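Local coordinates for protein polyamine aminopropyltransferase (Thermotoga maritima, PDB 1JQ3) that catalyses the transfer of a propylamine group from decarboxylated S-adenosylmethionine to putrescine, yielding spermidine and methylthioadenosine, at residues E73-E78 / L271-E276. Residues are numbered along the deposited sequence; the frame is centred on the assembly and turned at random.
Sequences EFMYHE and LKYYNE. With AAT (S-adenosyl-1,8-diamino-3-thiooctane), chain E.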
ATOM      1  N   GLU A  73      -0.027  20.586  13.532  1.00 14.47           N
ATOM      2  CA  GLU A  73       0.650  21.699  12.876  1.00 12.84           C
ATOM      3  C   GLU A  73       1.209  22.752  13.845  1.00 13.15           C
ATOM      4  O   GLU A  73       2.183  23.453  13.527  1.00 14.36           O
ATOM      5  CB  GLU A  73      -0.243  22.342  11.810  1.00 13.29           C
ATOM      6  CG  GLU A  73      -1.612  22.802  12.285  1.00 15.59           C
ATOM      7  CD  GLU A  73      -1.596  24.154  12.978  1.00 16.64           C
ATOM      8  OE1 GLU A  73      -0.576  24.879  12.928  1.00 17.80           O
ATOM      9  OE2 GLU A  73      -2.644  24.514  13.543  1.00 17.92           O
ATOM     10  N   PHE A  74       0.610  22.855  15.031  1.00 15.91           N
ATOM     11  CA  PHE A  74       1.076  23.828  16.016  1.00 14.12           C
ATOM     12  C   PHE A  74       2.543  23.635  16.390  1.00 11.66           C
ATOM     13  O   PHE A  74       3.249  24.604  16.685  1.00 13.77           O
ATOM     14  CB  PHE A  74       0.208  23.776  17.282  1.00 17.93           C
ATOM     15  CG  PHE A  74       0.377  22.514  18.091  1.00 13.41           C
ATOM     16  CD1 PHE A  74      -0.470  21.423  17.894  1.00 12.31           C
ATOM     17  CD2 PHE A  74       1.350  22.436  19.085  1.00 11.24           C
ATOM     18  CE1 PHE A  74      -0.357  20.275  18.680  1.00 18.82           C
ATOM     19  CE2 PHE A  74       1.477  21.283  19.885  1.00 14.29           C
ATOM     20  CZ  PHE A  74       0.618  20.200  19.682  1.00 17.06           C
ATOM     21  N   MET A  75       3.025  22.393  16.319  1.00 11.50           N
ATOM     22  CA  MET A  75       4.397  22.086  16.696  1.00 14.74           C
ATOM     23  C   MET A  75       5.395  22.786  15.806  1.00 14.26           C
ATOM     24  O   MET A  75       6.387  23.343  16.276  1.00 15.21           O
ATOM     25  CB  MET A  75       4.644  20.580  16.626  1.00 13.69           C
ATOM     26  CG  MET A  75       3.761  19.757  17.529  1.00 17.88           C
ATOM     27  SD  MET A  75       4.225  18.003  17.417  1.00 18.38           S
ATOM     28  CE  MET A  75       2.798  17.226  18.233  1.00 17.35           C
ATOM     29  N   TYR A  76       5.100  22.745  14.510  1.00 11.89           N
ATOM     30  CA  TYR A  76       5.933  23.344  13.492  1.00 13.85           C
ATOM     31  C   TYR A  76       5.798  24.860  13.515  1.00 13.26           C
ATOM     32  O   TYR A  76       6.785  25.563  13.718  1.00 15.32           O
ATOM     33  CB  TYR A  76       5.537  22.778  12.113  1.00 12.79           C
ATOM     34  CG  TYR A  76       6.211  23.449  10.938  1.00 11.83           C
ATOM     35  CD1 TYR A  76       7.514  23.119  10.562  1.00 14.12           C
ATOM     36  CD2 TYR A  76       5.540  24.434  10.212  1.00 12.46           C
ATOM     37  CE1 TYR A  76       8.133  23.763   9.479  1.00 13.18           C
ATOM     38  CE2 TYR A  76       6.142  25.075   9.151  1.00 11.82           C
ATOM     39  CZ  TYR A  76       7.433  24.737   8.787  1.00 15.89           C
ATOM     40  OH  TYR A  76       8.001  25.394   7.727  1.00 15.71           O
ATOM     41  N   HIS A  77       4.574  25.359  13.360  1.00 11.65           N
ATOM     42  CA  HIS A  77       4.360  26.802  13.321  1.00 11.56           C
ATOM     43  C   HIS A  77       4.804  27.554  14.561  1.00 13.66           C
ATOM     44  O   HIS A  77       5.367  28.646  14.449  1.00 12.32           O
ATOM     45  CB  HIS A  77       2.915  27.115  12.946  1.00 16.00           C
ATOM     46  CG  HIS A  77       2.543  26.597  11.592  1.00 12.49           C
ATOM     47  ND1 HIS A  77       1.486  25.741  11.386  1.00 12.18           N
ATOM     48  CD2 HIS A  77       3.120  26.784  10.379  1.00 15.53           C
ATOM     49  CE1 HIS A  77       1.422  25.425  10.102  1.00 12.73           C
ATOM     50  NE2 HIS A  77       2.402  26.045   9.470  1.00 16.44           N
ATOM     51  N   GLU A  78       4.618  26.960  15.735  1.00 12.46           N
ATOM     52  CA  GLU A  78       5.054  27.629  16.961  1.00 13.83           C
ATOM     53  C   GLU A  78       6.565  27.709  17.056  1.00 14.35           C
ATOM     54  O   GLU A  78       7.094  28.729  17.463  1.00 12.40           O
ATOM     55  CB  GLU A  78       4.483  26.962  18.208  1.00 10.52           C
ATOM     56  CG  GLU A  78       2.996  27.185  18.370  1.00 13.64           C
ATOM     57  CD  GLU A  78       2.479  26.741  19.721  1.00 16.57           C
ATOM     58  OE1 GLU A  78       3.298  26.494  20.636  1.00 16.25           O
ATOM     59  OE2 GLU A  78       1.249  26.661  19.877  1.00 18.53           O
ATOM     60  N   LEU A 271      -0.210  28.942  23.761  1.00 20.47           N
ATOM     61  CA  LEU A 271       0.956  28.281  23.164  1.00 21.02           C
ATOM     62  C   LEU A 271       0.803  26.798  23.516  1.00 19.87           C
ATOM     63  O   LEU A 271       0.720  26.444  24.687  1.00 15.22           O
ATOM     64  CB  LEU A 271       2.274  28.852  23.702  1.00 19.28           C
ATOM     65  CG  LEU A 271       2.633  30.291  23.301  1.00 23.44           C
ATOM     66  CD1 LEU A 271       3.674  30.876  24.243  1.00 27.16           C
ATOM     67  CD2 LEU A 271       3.116  30.333  21.870  1.00 27.26           C
ATOM     68  N   LYS A 272       0.668  25.941  22.505  1.00 18.59           N
ATOM     69  CA  LYS A 272       0.474  24.517  22.753  1.00 17.72           C
ATOM     70  C   LYS A 272       1.763  23.701  22.763  1.00 17.17           C
ATOM     71  O   LYS A 272       1.768  22.539  23.175  1.00 20.07           O
ATOM     72  CB  LYS A 272      -0.521  23.944  21.738  1.00 20.19           C
ATOM     73  CG  LYS A 272      -1.912  24.579  21.805  1.00 23.97           C
ATOM     74  CD  LYS A 272      -2.845  24.055  20.700  1.00 30.63           C
ATOM     75  CE  LYS A 272      -3.162  22.569  20.898  1.00 40.65           C
ATOM     76  NZ  LYS A 272      -4.052  21.977  19.841  1.00 36.80           N
ATOM     77  N   TYR A 273       2.866  24.314  22.341  1.00 12.75           N
ATOM     78  CA  TYR A 273       4.133  23.612  22.307  1.00 14.41           C
ATOM     79  C   TYR A 273       5.238  24.444  22.934  1.00 17.51           C
ATOM     80  O   TYR A 273       5.844  24.047  23.939  1.00 13.66           O
ATOM     81  CB  TYR A 273       4.500  23.282  20.850  1.00 13.56           C
ATOM     82  CG  TYR A 273       5.774  22.499  20.676  1.00 14.08           C
ATOM     83  CD1 TYR A 273       7.020  23.125  20.738  1.00 17.04           C
ATOM     84  CD2 TYR A 273       5.737  21.121  20.426  1.00 17.60           C
ATOM     85  CE1 TYR A 273       8.193  22.408  20.559  1.00 15.66           C
ATOM     86  CE2 TYR A 273       6.909  20.398  20.241  1.00 15.86           C
ATOM     87  CZ  TYR A 273       8.131  21.047  20.310  1.00 17.40           C
ATOM     88  OH  TYR A 273       9.286  20.337  20.138  1.00 15.04           O
ATOM     89  N   TYR A 274       5.462  25.611  22.346  1.00 14.19           N
ATOM     90  CA  TYR A 274       6.521  26.521  22.758  1.00 18.41           C
ATOM     91  C   TYR A 274       6.399  27.108  24.161  1.00 16.03           C
ATOM     92  O   TYR A 274       5.318  27.518  24.580  1.00 15.69           O
ATOM     93  CB  TYR A 274       6.632  27.647  21.729  1.00 18.78           C
ATOM     94  CG  TYR A 274       7.722  28.649  22.022  1.00 15.74           C
ATOM     95  CD1 TYR A 274       9.019  28.455  21.551  1.00 16.39           C
ATOM     96  CD2 TYR A 274       7.444  29.810  22.750  1.00 14.57           C
ATOM     97  CE1 TYR A 274      10.008  29.396  21.787  1.00 16.37           C
ATOM     98  CE2 TYR A 274       8.434  30.752  22.996  1.00 17.13           C
ATOM     99  CZ  TYR A 274       9.702  30.542  22.508  1.00 17.22           C
ATOM    100  OH  TYR A 274      10.649  31.508  22.693  1.00 17.25           O
ATOM    101  N   ASN A 275       7.523  27.111  24.879  1.00 20.10           N
ATOM    102  CA  ASN A 275       7.600  27.695  26.221  1.00 20.98           C
ATOM    103  C   ASN A 275       9.058  28.054  26.523  1.00 23.73           C
ATOM    104  O   ASN A 275       9.958  27.676  25.765  1.00 17.10           O
ATOM    105  CB  ASN A 275       6.995  26.769  27.296  1.00 17.73           C
ATOM    106  CG  ASN A 275       7.728  25.447  27.420  1.00 14.94           C
ATOM    107  OD1 ASN A 275       8.953  25.403  27.439  1.00 18.68           O
ATOM    108  ND2 ASN A 275       6.970  24.362  27.529  1.00 17.38           N
ATOM    109  N   GLU A 276       9.293  28.768  27.626  1.00 24.34           N
ATOM    110  CA  GLU A 276      10.645  29.201  27.991  1.00 23.22           C
ATOM    111  C   GLU A 276      11.723  28.112  28.015  1.00 24.03           C
ATOM    112  O   GLU A 276      12.851  28.338  27.568  1.00 19.93           O
ATOM    113  CB  GLU A 276      10.628  29.958  29.338  1.00 27.50           C
ATOM    114  CG  GLU A 276      10.072  29.162  30.520  1.00 30.45           C
ATOM    115  CD  GLU A 276      10.337  29.813  31.879  1.00 37.55           C
ATOM    116  OE1 GLU A 276       9.570  29.544  32.830  1.00 39.89           O
ATOM    117  OE2 GLU A 276      11.321  30.577  32.008  1.00 35.98           O
TER
HETATM  118  N   AAT E 800       3.377  25.707   6.769  1.00 15.66           N
HETATM  119  CA  AAT E 800       3.687  24.360   6.776  1.00 26.71           C
HETATM  120  CB  AAT E 800       3.798  23.851   5.415  1.00 27.34           C
HETATM  121  CG  AAT E 800       4.667  24.705   4.604  1.00 36.76           C
HETATM  122  SD  AAT E 800       3.742  25.273   3.182  1.00 41.42           S
HETATM  123  C5' AAT E 800       4.991  25.892   2.036  1.00 34.21           C
HETATM  124  C4' AAT E 800       4.456  26.865   1.028  1.00 28.63           C
HETATM  125  O4' AAT E 800       5.467  27.539   0.490  1.00 28.04           O
HETATM  126  C3' AAT E 800       3.743  26.225  -0.078  1.00 22.66           C
HETATM  127  O3' AAT E 800       2.443  26.704   0.033  1.00 27.21           O
HETATM  128  C2' AAT E 800       4.434  26.760  -1.418  1.00 26.93           C
HETATM  129  O2' AAT E 800       3.640  27.027  -2.562  1.00 17.08           O
HETATM  130  C1' AAT E 800       5.217  27.926  -0.831  1.00 26.75           C
HETATM  131  N9  AAT E 800       6.525  28.154  -1.375  1.00 30.16           N
HETATM  132  C8  AAT E 800       7.308  27.405  -2.206  1.00 32.61           C
HETATM  133  N7  AAT E 800       8.108  28.080  -3.062  1.00 33.05           N
HETATM  134  C5  AAT E 800       7.838  29.331  -2.813  1.00 29.85           C
HETATM  135  C6  AAT E 800       8.404  30.565  -3.420  1.00 32.70           C
HETATM  136  N6  AAT E 800       9.378  30.543  -4.417  1.00 33.29           N
HETATM  137  N1  AAT E 800       7.964  31.836  -3.003  1.00 30.65           N
HETATM  138  C2  AAT E 800       6.989  31.821  -2.009  1.00 26.00           C
HETATM  139  N3  AAT E 800       6.404  30.718  -1.375  1.00 26.84           N
HETATM  140  C4  AAT E 800       6.853  29.450  -1.790  1.00 29.91           C
HETATM  141  C11 AAT E 800       5.875  23.922   4.151  1.00 37.10           C
HETATM  142  C12 AAT E 800       6.840  23.109   4.985  1.00 39.67           C
HETATM  143  C13 AAT E 800       6.579  21.617   4.908  1.00 39.06           C
HETATM  144  C14 AAT E 800       7.702  20.625   4.668  1.00 37.06           C
HETATM  145  C15 AAT E 800       7.461  19.129   4.595  1.00 37.99           C
HETATM  146  N16 AAT E 800       8.319  18.018   4.383  1.00 34.42           N
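Glu78 reaches from its helix into the loop 271-276 and binds three successive backbone N-H groups with one carboxylate. Going outward, its CB lies 4.2 Å from Tyr274 CB, CG stands anti to the carbonyl carbon (chi1 -71°), and the chain runs extended beyond CG (chi2 -170°), which carries the carboxylate to the loop backbone. There OE2 offers its syn lone pair to Lys272 N at 2.8 Å, a fairly straight bond. OE1 takes two donors, Tyr273 N (2.8 Å) from well out of the carboxylate plane and Tyr274 N (2.9 Å) almost in line with the C-O bond. With an alanine here, the amides of Lys272, Tyr273 and Tyr274 would probably lose their shared acceptor, leaving the loop less firmly held. Beside this grip, Lys272 CB sits over one face of the Phe74 ring, a CH-pi contact 4.0 Å from the centroid, while Tyr273 CB meets that ring's edge and Met75 CG packs on Tyr273 CD2 at 3.8 Å. One residue before Glu78, His77 NE2 accepts a hydrogen bond from AAT N, its ND1 donating to Glu73 OE1. The contact thus ties the first turns of helix 73-87, which carry the spermidine-binding His77, to the loop between helices 261-265 and 276-282, with Phe288 of a second subunit edge-to-face with Phe74.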